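Local coordinates for protein probable TonB-dependent siderophore receptor PiuA (PDB 5FP1) that probably binds iron-chelating siderophores, possibly ferric enterobactin, at the outer membrane of Acinetobacter baumannii as the first step of TonB-dependent iron uptake, at residues L64-G73 with G82-Y90; S505-D516 with R551-N561. All coordinates share one frame; numbering follows the deposited sequence.

Interaction 1: L64-G73 with G82-Y90; sequences LRTVPGITLG and GDRPFIRGY
Ile70 turns CG1 beside its own backbone N (chi1 -57°), and a second bend at chi2, -44°, carries CD1 across to Ile87, whose CG1 stands 3.9 Å from Ile70 CD1. The two isoleucines lie side by side and point the same way. That same first torsion places Ile70 CG2 against Pro85 CB, 4.1 Å away, and from the start of 64-73 Leu64 CD1 comes within 4.0 Å of Pro85 CG. Along the backbone the strands run antiparallel. Phe86 N gives a short, nearly straight bond to Thr71 O (2.7 Å, 169°); the return bond from Thr71 N to Phe86 O is longer at 3.2 Å, and Ile70 CA adds a C-H contact to that same Phe86 O. Gly73 N bonds to Arg84 O at 2.8 Å. Gly73 CA sits 4.0 Å from Phe86 CE1, with Arg84 CB, CG and CD alongside the Gly73 carbonyl. Water takes over at both ends: the molecule on Gly89 N bonds Gly69 O, the one on Arg88 N does so only weakly, and two more bridge Gly73 O to Arg84 N and Gly82 O. The guanidinium of Arg84 forms a salt bridge with Glu93. In the plug, 71-72 is an outer strand of a small antiparallel sheet with 85-87 in the middle and 90-91 beyond; Leu64, Pro85 and Ile87 pack on Ile137 of strand 135-141, and Ile87 also touches strand 114-121.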
loop_
_atom_site.group_PDB
_atom_site.type_symbol
_atom_site.label_atom_id
_atom_site.label_comp_id
_atom_site.label_asym_id
_atom_site.label_seq_id
_atom_site.Cartn_x
_atom_site.Cartn_y
_atom_site.Cartn_z
ATOM N N LEU A 64 -6.234 -4.510 -2.161
ATOM C CA LEU A 64 -5.277 -4.509 -3.248
ATOM C C LEU A 64 -5.222 -5.825 -4.007
ATOM O O LEU A 64 -4.707 -5.870 -5.127
ATOM C CB LEU A 64 -3.879 -4.144 -2.707
ATOM C CG LEU A 64 -3.762 -2.669 -2.320
ATOM C CD1 LEU A 64 -2.421 -2.444 -1.629
ATOM C CD2 LEU A 64 -3.918 -1.763 -3.533
ATOM N N ARG A 65 -5.748 -6.895 -3.420
ATOM C CA ARG A 65 -5.809 -8.171 -4.134
ATOM C C ARG A 65 -6.621 -8.048 -5.430
ATOM O O ARG A 65 -6.438 -8.854 -6.336
ATOM C CB ARG A 65 -6.411 -9.292 -3.267
ATOM C CG ARG A 65 -7.935 -9.365 -3.275
ATOM C CD ARG A 65 -8.441 -10.564 -2.488
ATOM N NE ARG A 65 -9.892 -10.633 -2.516
ATOM C CZ ARG A 65 -10.664 -10.409 -1.456
ATOM N NH1 ARG A 65 -10.121 -10.135 -0.280
ATOM N NH2 ARG A 65 -11.965 -10.481 -1.576
ATOM N N THR A 66 -7.512 -7.069 -5.500
ATOM C CA THR A 66 -8.345 -6.857 -6.708
ATOM C C THR A 66 -7.612 -6.209 -7.852
ATOM O O THR A 66 -8.179 -6.099 -8.952
ATOM C CB THR A 66 -9.580 -5.977 -6.439
ATOM O OG1 THR A 66 -9.189 -4.635 -6.055
ATOM C CG2 THR A 66 -10.435 -6.591 -5.380
ATOM N N VAL A 67 -6.383 -5.753 -7.606
ATOM C CA VAL A 67 -5.587 -5.091 -8.648
ATOM C C VAL A 67 -4.430 -5.993 -9.016
ATOM O O VAL A 67 -3.483 -6.149 -8.235
ATOM C CB VAL A 67 -4.993 -3.752 -8.177
ATOM C CG1 VAL A 67 -4.306 -3.053 -9.350
ATOM C CG2 VAL A 67 -6.072 -2.865 -7.575
ATOM N N PRO A 68 -4.476 -6.586 -10.222
ATOM C CA PRO A 68 -3.421 -7.544 -10.543
ATOM C C PRO A 68 -2.057 -6.896 -10.624
ATOM O O PRO A 68 -1.910 -5.770 -11.118
ATOM C CB PRO A 68 -3.821 -8.074 -11.930
ATOM C CG PRO A 68 -4.757 -7.073 -12.502
ATOM C CD PRO A 68 -5.369 -6.305 -11.363
ATOM N N GLY A 69 -1.058 -7.622 -10.168
ATOM C CA GLY A 69 0.322 -7.176 -10.282
ATOM C C GLY A 69 0.761 -6.282 -9.125
ATOM O O GLY A 69 1.920 -5.886 -9.072
ATOM N N ILE A 70 -0.146 -5.942 -8.213
ATOM C CA ILE A 70 0.277 -5.211 -7.015
ATOM C C ILE A 70 0.673 -6.355 -6.106
ATOM O O ILE A 70 -0.122 -7.249 -5.851
ATOM C CB ILE A 70 -0.831 -4.365 -6.385
ATOM C CG1 ILE A 70 -1.404 -3.374 -7.395
ATOM C CG2 ILE A 70 -0.316 -3.630 -5.158
ATOM C CD1 ILE A 70 -0.377 -2.671 -8.226
ATOM N N THR A 71 1.939 -6.422 -5.742
ATOM C CA THR A 71 2.379 -7.472 -4.861
ATOM C C THR A 71 2.694 -6.834 -3.510
ATOM O O THR A 71 3.148 -5.698 -3.447
ATOM C CB THR A 71 3.615 -8.155 -5.487
ATOM O OG1 THR A 71 3.258 -8.670 -6.795
ATOM C CG2 THR A 71 4.102 -9.279 -4.643
ATOM N N LEU A 72 2.478 -7.579 -2.439
ATOM C CA LEU A 72 2.725 -7.103 -1.081
ATOM C C LEU A 72 4.064 -7.596 -0.551
ATOM O O LEU A 72 4.442 -8.760 -0.739
ATOM C CB LEU A 72 1.656 -7.594 -0.123
ATOM C CG LEU A 72 0.238 -7.235 -0.492
ATOM C CD1 LEU A 72 -0.769 -7.833 0.490
ATOM C CD2 LEU A 72 0.124 -5.724 -0.591
ATOM N N GLY A 73 4.790 -6.687 0.080
ATOM C CA GLY A 73 6.079 -7.012 0.680
ATOM C C GLY A 73 5.951 -7.264 2.165
ATOM O O GLY A 73 4.945 -6.883 2.817
ATOM N N GLY A 82 4.252 -3.430 7.931
ATOM C CA GLY A 82 2.943 -2.859 7.594
ATOM C C GLY A 82 2.603 -3.015 6.112
ATOM O O GLY A 82 3.111 -3.922 5.441
ATOM N N ASP A 83 1.730 -2.154 5.591
ATOM C CA ASP A 83 1.441 -2.188 4.161
ATOM C C ASP A 83 2.734 -1.899 3.381
ATOM O O ASP A 83 3.394 -0.872 3.627
ATOM C CB ASP A 83 0.403 -1.143 3.766
ATOM C CG ASP A 83 -0.927 -1.311 4.476
ATOM O OD1 ASP A 83 -1.335 -2.448 4.812
ATOM O OD2 ASP A 83 -1.572 -0.267 4.703
ATOM N N ARG A 84 3.083 -2.777 2.435
ATOM C CA ARG A 84 4.261 -2.570 1.561
ATOM C C ARG A 84 3.932 -2.911 0.107
ATOM O O ARG A 84 4.355 -3.945 -0.407
ATOM C CB ARG A 84 5.442 -3.446 2.012
ATOM C CG ARG A 84 5.923 -3.270 3.443
ATOM C CD ARG A 84 7.244 -4.018 3.682
ATOM N NE ARG A 84 8.283 -3.372 2.870
ATOM C CZ ARG A 84 9.111 -3.984 2.025
ATOM N NH1 ARG A 84 9.183 -5.305 1.951
ATOM N NH2 ARG A 84 9.934 -3.260 1.295
ATOM N N PRO A 85 3.163 -2.064 -0.561
ATOM C CA PRO A 85 2.728 -2.457 -1.907
ATOM C C PRO A 85 3.796 -2.184 -2.952
ATOM O O PRO A 85 4.366 -1.089 -2.989
ATOM C CB PRO A 85 1.520 -1.575 -2.169
ATOM C CG PRO A 85 1.223 -0.876 -0.866
ATOM C CD PRO A 85 2.512 -0.833 -0.115
ATOM N N PHE A 86 4.013 -3.163 -3.827
ATOM C CA PHE A 86 4.845 -2.996 -5.001
ATOM C C PHE A 86 3.964 -2.776 -6.239
ATOM O O PHE A 86 2.987 -3.510 -6.445
ATOM C CB PHE A 86 5.735 -4.239 -5.169
ATOM C CG PHE A 86 6.889 -4.261 -4.243
ATOM C CD1 PHE A 86 6.708 -4.523 -2.885
ATOM C CD2 PHE A 86 8.163 -3.981 -4.702
ATOM C CE1 PHE A 86 7.789 -4.528 -2.013
ATOM C CE2 PHE A 86 9.251 -4.005 -3.837
ATOM C CZ PHE A 86 9.064 -4.277 -2.495
ATOM N N ILE A 87 4.292 -1.752 -7.014
ATOM C CA ILE A 87 3.560 -1.405 -8.213
ATOM C C ILE A 87 4.542 -1.432 -9.377
ATOM O O ILE A 87 5.609 -0.777 -9.348
ATOM C CB ILE A 87 2.897 -0.029 -8.110
ATOM C CG1 ILE A 87 2.015 0.046 -6.857
ATOM C CG2 ILE A 87 2.037 0.249 -9.323
ATOM C CD1 ILE A 87 1.490 1.449 -6.608
ATOM N N ARG A 88 4.201 -2.233 -10.374
ATOM C CA ARG A 88 5.090 -2.497 -11.514
ATOM C C ARG A 88 6.528 -2.817 -11.089
ATOM O O ARG A 88 7.488 -2.399 -11.740
ATOM C CB ARG A 88 5.066 -1.317 -12.490
ATOM C CG ARG A 88 3.731 -1.114 -13.195
ATOM C CD ARG A 88 3.834 0.005 -14.245
ATOM N NE ARG A 88 2.572 0.187 -14.964
ATOM C CZ ARG A 88 2.359 1.104 -15.903
ATOM N NH1 ARG A 88 3.309 1.951 -16.246
ATOM N NH2 ARG A 88 1.176 1.194 -16.466
ATOM N N GLY A 89 6.687 -3.584 -10.010
ATOM C CA GLY A 89 8.011 -3.997 -9.577
ATOM C C GLY A 89 8.723 -3.097 -8.580
ATOM O O GLY A 89 9.841 -3.415 -8.136
ATOM N N TYR A 90 8.119 -1.952 -8.250
ATOM C CA TYR A 90 8.795 -0.948 -7.429
ATOM C C TYR A 90 7.994 -0.597 -6.178
ATOM O O TYR A 90 6.773 -0.371 -6.232
ATOM C CB TYR A 90 9.123 0.313 -8.255
ATOM C CG TYR A 90 10.078 -0.011 -9.412
ATOM C CD1 TYR A 90 11.428 -0.220 -9.180
ATOM C CD2 TYR A 90 9.611 -0.181 -10.709
ATOM C CE1 TYR A 90 12.297 -0.575 -10.204
ATOM C CE2 TYR A 90 10.471 -0.535 -11.739
ATOM C CZ TYR A 90 11.814 -0.702 -11.491
ATOM O OH TYR A 90 12.684 -1.093 -12.501
HETATM O O HOH W 1 4.936 -5.438 -8.529
HETATM O O HOH W 2 1.979 -3.875 -11.096
HETATM O O HOH W 3 2.386 -5.537 2.446
HETATM O O HOH W 4 4.092 -6.442 5.474
#

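Interaction 2: S505-D516 with R551-N561; sequences SETINANNQMID and RVQIDPTTYAN
Tyr559 stands against the turn formed by Asn509 to Asn512. Its CB meets Asn512 CB at 4.2 Å and Ile515 CG1 at 4.4 Å. At CG and CD1 the ring carries Asn512 CB over one face, a CH-pi contact 3.9 Å from the ring centroid and shifted toward the rim; Gln553 CG lies over the rim of the opposite face. CE1 meets Asn511 CB at the ring edge and also lies near Asn509 OD1. At the tip, Tyr559 OH accepts a hydrogen bond from Asn509 ND2 (3.1 Å, 153°), the hydroxyl lying close to the amide plane although ring and amide planes are 43° apart. Asn509 reaches it with CG between its backbone N and carbonyl carbon (chi1 63°), while its OD1 takes the amide of Asn511 in an Asx turn. Asn512 OD1 in turn accepts from Asn509 N, and its ND2 donates to Thr507 O. Asn511 OD1 packs 3.4 Å from Thr557 CB, and a water joins Asn511 ND2 to Thr557 O. At the other end of the loop, Asn561 ND2 donates to Asp516 O at 3.0 Å, arriving from above the carbonyl plane. One water joins Asp516 O, Asn561 OD1 and Arg551 NH1; another links Arg551 NE to Asn512 ND2. The chemistry is thus mainly that of amides, a phenol, a guanidinium and water, with apolar contact confined largely to Ile515 and the tyrosine.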
loop_
_atom_site.group_PDB
_atom_site.type_symbol
_atom_site.label_atom_id
_atom_site.label_comp_id
_atom_site.label_asym_id
_atom_site.label_seq_id
_atom_site.Cartn_x
_atom_site.Cartn_y
_atom_site.Cartn_z
ATOM N N SER A 505 15.512 -0.364 1.673
ATOM C CA SER A 505 16.334 0.080 0.560
ATOM C C SER A 505 16.544 1.597 0.622
ATOM O O SER A 505 17.463 2.112 -0.006
ATOM C CB SER A 505 15.740 -0.349 -0.781
ATOM O OG SER A 505 14.511 0.312 -1.029
ATOM N N GLU A 506 15.725 2.301 1.416
ATOM C CA GLU A 506 15.762 3.765 1.480
ATOM C C GLU A 506 16.494 4.328 2.721
ATOM O O GLU A 506 16.607 5.535 2.915
ATOM C CB GLU A 506 14.331 4.319 1.419
ATOM C CG GLU A 506 13.576 3.907 0.151
ATOM C CD GLU A 506 12.085 4.156 0.233
ATOM O OE1 GLU A 506 11.627 4.806 1.211
ATOM O OE2 GLU A 506 11.359 3.713 -0.690
ATOM N N THR A 507 16.984 3.446 3.553
ATOM C CA THR A 507 17.539 3.810 4.848
ATOM C C THR A 507 18.877 4.540 4.639
ATOM O O THR A 507 19.736 4.103 3.870
ATOM C CB THR A 507 17.676 2.541 5.726
ATOM O OG1 THR A 507 16.387 2.240 6.291
ATOM C CG2 THR A 507 18.677 2.733 6.876
ATOM N N ILE A 508 18.997 5.688 5.281
ATOM C CA ILE A 508 20.178 6.521 5.195
ATOM C C ILE A 508 21.212 6.051 6.223
ATOM O O ILE A 508 20.872 5.553 7.330
ATOM C CB ILE A 508 19.819 8.018 5.422
ATOM C CG1 ILE A 508 21.012 8.930 5.078
ATOM C CG2 ILE A 508 19.358 8.252 6.858
ATOM C CD1 ILE A 508 20.682 10.410 5.032
ATOM N N ASN A 509 22.476 6.177 5.842
ATOM C CA ASN A 509 23.579 5.881 6.740
ATOM C C ASN A 509 24.792 6.758 6.393
ATOM O O ASN A 509 24.725 7.610 5.511
ATOM C CB ASN A 509 23.903 4.385 6.751
ATOM C CG ASN A 509 24.368 3.861 5.401
ATOM O OD1 ASN A 509 25.162 4.470 4.736
ATOM N ND2 ASN A 509 23.844 2.701 5.000
ATOM N N ALA A 510 25.881 6.574 7.120
ATOM C CA ALA A 510 27.065 7.435 6.936
ATOM C C ALA A 510 27.540 7.386 5.503
ATOM O O ALA A 510 28.041 8.367 4.995
ATOM C CB ALA A 510 28.184 6.975 7.854
ATOM N N ASN A 511 27.427 6.216 4.875
ATOM C CA ASN A 511 28.066 5.988 3.590
ATOM C C ASN A 511 27.213 6.309 2.352
ATOM O O ASN A 511 27.762 6.445 1.272
ATOM C CB ASN A 511 28.543 4.543 3.545
ATOM C CG ASN A 511 29.403 4.212 4.745
ATOM O OD1 ASN A 511 29.112 3.294 5.501
ATOM N ND2 ASN A 511 30.429 5.030 4.970
ATOM N N ASN A 512 25.896 6.446 2.506
ATOM C CA ASN A 512 25.042 6.795 1.355
ATOM C C ASN A 512 24.425 8.185 1.434
ATOM O O ASN A 512 23.704 8.633 0.516
ATOM C CB ASN A 512 23.966 5.716 1.134
ATOM C CG ASN A 512 22.969 5.615 2.268
ATOM O OD1 ASN A 512 22.877 6.486 3.137
ATOM N ND2 ASN A 512 22.217 4.520 2.272
ATOM N N GLN A 513 24.726 8.894 2.520
ATOM C CA GLN A 513 24.052 10.156 2.807
ATOM C C GLN A 513 24.318 11.223 1.767
ATOM O O GLN A 513 23.515 12.121 1.612
ATOM C CB GLN A 513 24.474 10.731 4.179
ATOM C CG GLN A 513 25.934 11.204 4.266
ATOM C CD GLN A 513 26.301 11.603 5.692
ATOM O OE1 GLN A 513 25.702 12.500 6.266
ATOM N NE2 GLN A 513 27.252 10.910 6.271
ATOM N N MET A 514 25.441 11.129 1.057
ATOM C CA MET A 514 25.798 12.148 0.072
ATOM C C MET A 514 25.342 11.749 -1.344
ATOM O O MET A 514 25.523 12.508 -2.282
ATOM C CB MET A 514 27.324 12.417 0.086
ATOM C CG MET A 514 28.186 11.325 -0.497
ATOM S SD MET A 514 28.062 9.683 0.240
ATOM C CE MET A 514 28.860 9.929 1.840
ATOM N N ILE A 515 24.737 10.579 -1.503
ATOM C CA ILE A 515 24.423 10.079 -2.843
ATOM C C ILE A 515 23.199 10.817 -3.404
ATOM O O ILE A 515 22.235 11.130 -2.671
ATOM C CB ILE A 515 24.203 8.548 -2.825
ATOM C CG1 ILE A 515 25.398 7.825 -2.183
ATOM C CG2 ILE A 515 23.996 8.002 -4.229
ATOM C CD1 ILE A 515 26.673 7.891 -3.001
ATOM N N ASP A 516 23.240 11.125 -4.700
ATOM C CA ASP A 516 22.138 11.795 -5.381
ATOM C C ASP A 516 20.943 10.821 -5.503
ATOM O O ASP A 516 21.093 9.608 -5.344
ATOM C CB ASP A 516 22.527 12.205 -6.812
ATOM C CG ASP A 516 23.519 13.373 -6.869
ATOM O OD1 ASP A 516 23.497 14.263 -6.009
ATOM O OD2 ASP A 516 24.297 13.398 -7.821
ATOM N N ARG A 551 20.431 2.809 -6.708
ATOM C CA ARG A 551 21.501 2.865 -5.731
ATOM C C ARG A 551 21.920 1.443 -5.405
ATOM O O ARG A 551 21.083 0.608 -5.136
ATOM C CB ARG A 551 21.049 3.583 -4.455
ATOM C CG ARG A 551 22.203 3.917 -3.505
ATOM C CD ARG A 551 21.766 4.955 -2.481
ATOM N NE ARG A 551 20.670 4.501 -1.665
ATOM C CZ ARG A 551 19.415 4.933 -1.708
ATOM N NH1 ARG A 551 18.996 5.873 -2.552
ATOM N NH2 ARG A 551 18.555 4.400 -0.867
ATOM N N VAL A 552 23.213 1.147 -5.404
ATOM C CA VAL A 552 23.661 -0.184 -5.050
ATOM C C VAL A 552 24.893 -0.069 -4.153
ATOM O O VAL A 552 25.514 0.976 -4.091
ATOM C CB VAL A 552 23.986 -1.050 -6.290
ATOM C CG1 VAL A 552 22.744 -1.254 -7.161
ATOM C CG2 VAL A 552 25.102 -0.427 -7.091
ATOM N N GLN A 553 25.165 -1.129 -3.401
ATOM C CA GLN A 553 26.325 -1.197 -2.530
ATOM C C GLN A 553 27.472 -1.802 -3.330
ATOM O O GLN A 553 27.287 -2.797 -4.049
ATOM C CB GLN A 553 25.970 -2.025 -1.291
ATOM C CG GLN A 553 26.883 -1.813 -0.108
ATOM C CD GLN A 553 26.331 -2.387 1.180
ATOM O OE1 GLN A 553 25.268 -3.004 1.204
ATOM N NE2 GLN A 553 27.065 -2.197 2.264
ATOM N N ILE A 554 28.638 -1.166 -3.210
ATOM C CA ILE A 554 29.906 -1.574 -3.827
ATOM C C ILE A 554 30.797 -2.383 -2.871
ATOM O O ILE A 554 31.457 -3.320 -3.289
ATOM C CB ILE A 554 30.726 -0.340 -4.240
ATOM C CG1 ILE A 554 29.943 0.506 -5.236
ATOM C CG2 ILE A 554 32.062 -0.762 -4.831
ATOM C CD1 ILE A 554 29.292 -0.311 -6.329
ATOM N N ASP A 555 30.835 -2.004 -1.595
ATOM C CA ASP A 555 31.542 -2.771 -0.582
ATOM C C ASP A 555 30.883 -2.427 0.725
ATOM O O ASP A 555 29.880 -1.734 0.729
ATOM C CB ASP A 555 33.037 -2.470 -0.581
ATOM C CG ASP A 555 33.349 -1.044 -0.139
ATOM O OD1 ASP A 555 32.609 -0.474 0.700
ATOM O OD2 ASP A 555 34.351 -0.498 -0.628
ATOM N N PRO A 556 31.404 -2.930 1.843
ATOM C CA PRO A 556 30.556 -2.811 3.032
ATOM C C PRO A 556 30.232 -1.386 3.463
ATOM O O PRO A 556 29.279 -1.181 4.232
ATOM C CB PRO A 556 31.368 -3.533 4.114
ATOM C CG PRO A 556 32.178 -4.534 3.343
ATOM C CD PRO A 556 32.534 -3.854 2.045
ATOM N N THR A 557 31.019 -0.414 3.010
ATOM C CA THR A 557 30.828 0.973 3.433
ATOM C C THR A 557 30.940 1.921 2.242
ATOM O O THR A 557 31.301 3.093 2.407
ATOM C CB THR A 557 31.831 1.445 4.539
ATOM O OG1 THR A 557 33.173 1.176 4.144
ATOM C CG2 THR A 557 31.580 0.811 5.874
ATOM N N THR A 558 30.547 1.451 1.060
ATOM C CA THR A 558 30.532 2.286 -0.139
ATOM C C THR A 558 29.280 2.025 -1.023
ATOM O O THR A 558 28.948 0.870 -1.309
ATOM C CB THR A 558 31.771 2.002 -0.995
ATOM O OG1 THR A 558 32.954 2.026 -0.161
ATOM C CG2 THR A 558 31.899 3.011 -2.138
ATOM N N TYR A 559 28.627 3.099 -1.469
ATOM C CA TYR A 559 27.469 3.023 -2.368
ATOM C C TYR A 559 27.692 3.821 -3.625
ATOM O O TYR A 559 28.516 4.719 -3.648
ATOM C CB TYR A 559 26.216 3.582 -1.667
ATOM C CG TYR A 559 25.781 2.796 -0.482
ATOM C CD1 TYR A 559 26.419 2.950 0.758
ATOM C CD2 TYR A 559 24.730 1.897 -0.567
ATOM C CE1 TYR A 559 26.014 2.233 1.844
ATOM C CE2 TYR A 559 24.326 1.167 0.526
ATOM C CZ TYR A 559 24.966 1.352 1.725
ATOM O OH TYR A 559 24.570 0.655 2.808
ATOM N N ALA A 560 26.926 3.513 -4.669
ATOM C CA ALA A 560 26.932 4.280 -5.899
ATOM C C ALA A 560 25.609 4.086 -6.634
ATOM O O ALA A 560 24.913 3.128 -6.387
ATOM C CB ALA A 560 28.080 3.813 -6.805
ATOM N N ASN A 561 25.308 4.964 -7.580
ATOM C CA ASN A 561 24.038 4.944 -8.312
ATOM C C ASN A 561 24.125 4.272 -9.687
ATOM O O ASN A 561 23.568 4.784 -10.659
ATOM C CB ASN A 561 23.597 6.363 -8.564
ATOM C CG ASN A 561 22.550 6.842 -7.601
ATOM O OD1 ASN A 561 22.006 6.086 -6.796
ATOM N ND2 ASN A 561 22.256 8.125 -7.689
HETATM O O HOH W 5 29.666 5.630 -0.401
HETATM O O HOH W 6 31.441 6.331 2.607
HETATM O O HOH W 7 27.362 1.141 5.300
HETATM O O HOH W 8 21.199 2.378 0.323
HETATM O O HOH W 9 20.513 7.081 -4.680
#

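How the interactions relate
Interaction 1 comes first along the chain and belongs to the plug; interaction 2 follows much later, in the beta-barrel. Their centres are 26 Å apart, and the nearest atoms, about 6 Å apart, do not touch. Interaction 1 lies close to the middle of the chain, within a small three-stranded sheet, whereas interaction 2 lies at the surface, where the loop between strands 482-493 and 518-531 folds against the hairpin of 536-555 and 558-575. Arg88 of interaction 1 forms salt bridges with Glu524 of strand 518-531, which follows that loop, and Glu571 of strand 558-575, part of the hairpin. Separately, Glu506 of the loop hydrogen-bonds Ser94 of the plug. This plug-in-barrel layout is that of TonB-dependent receptors.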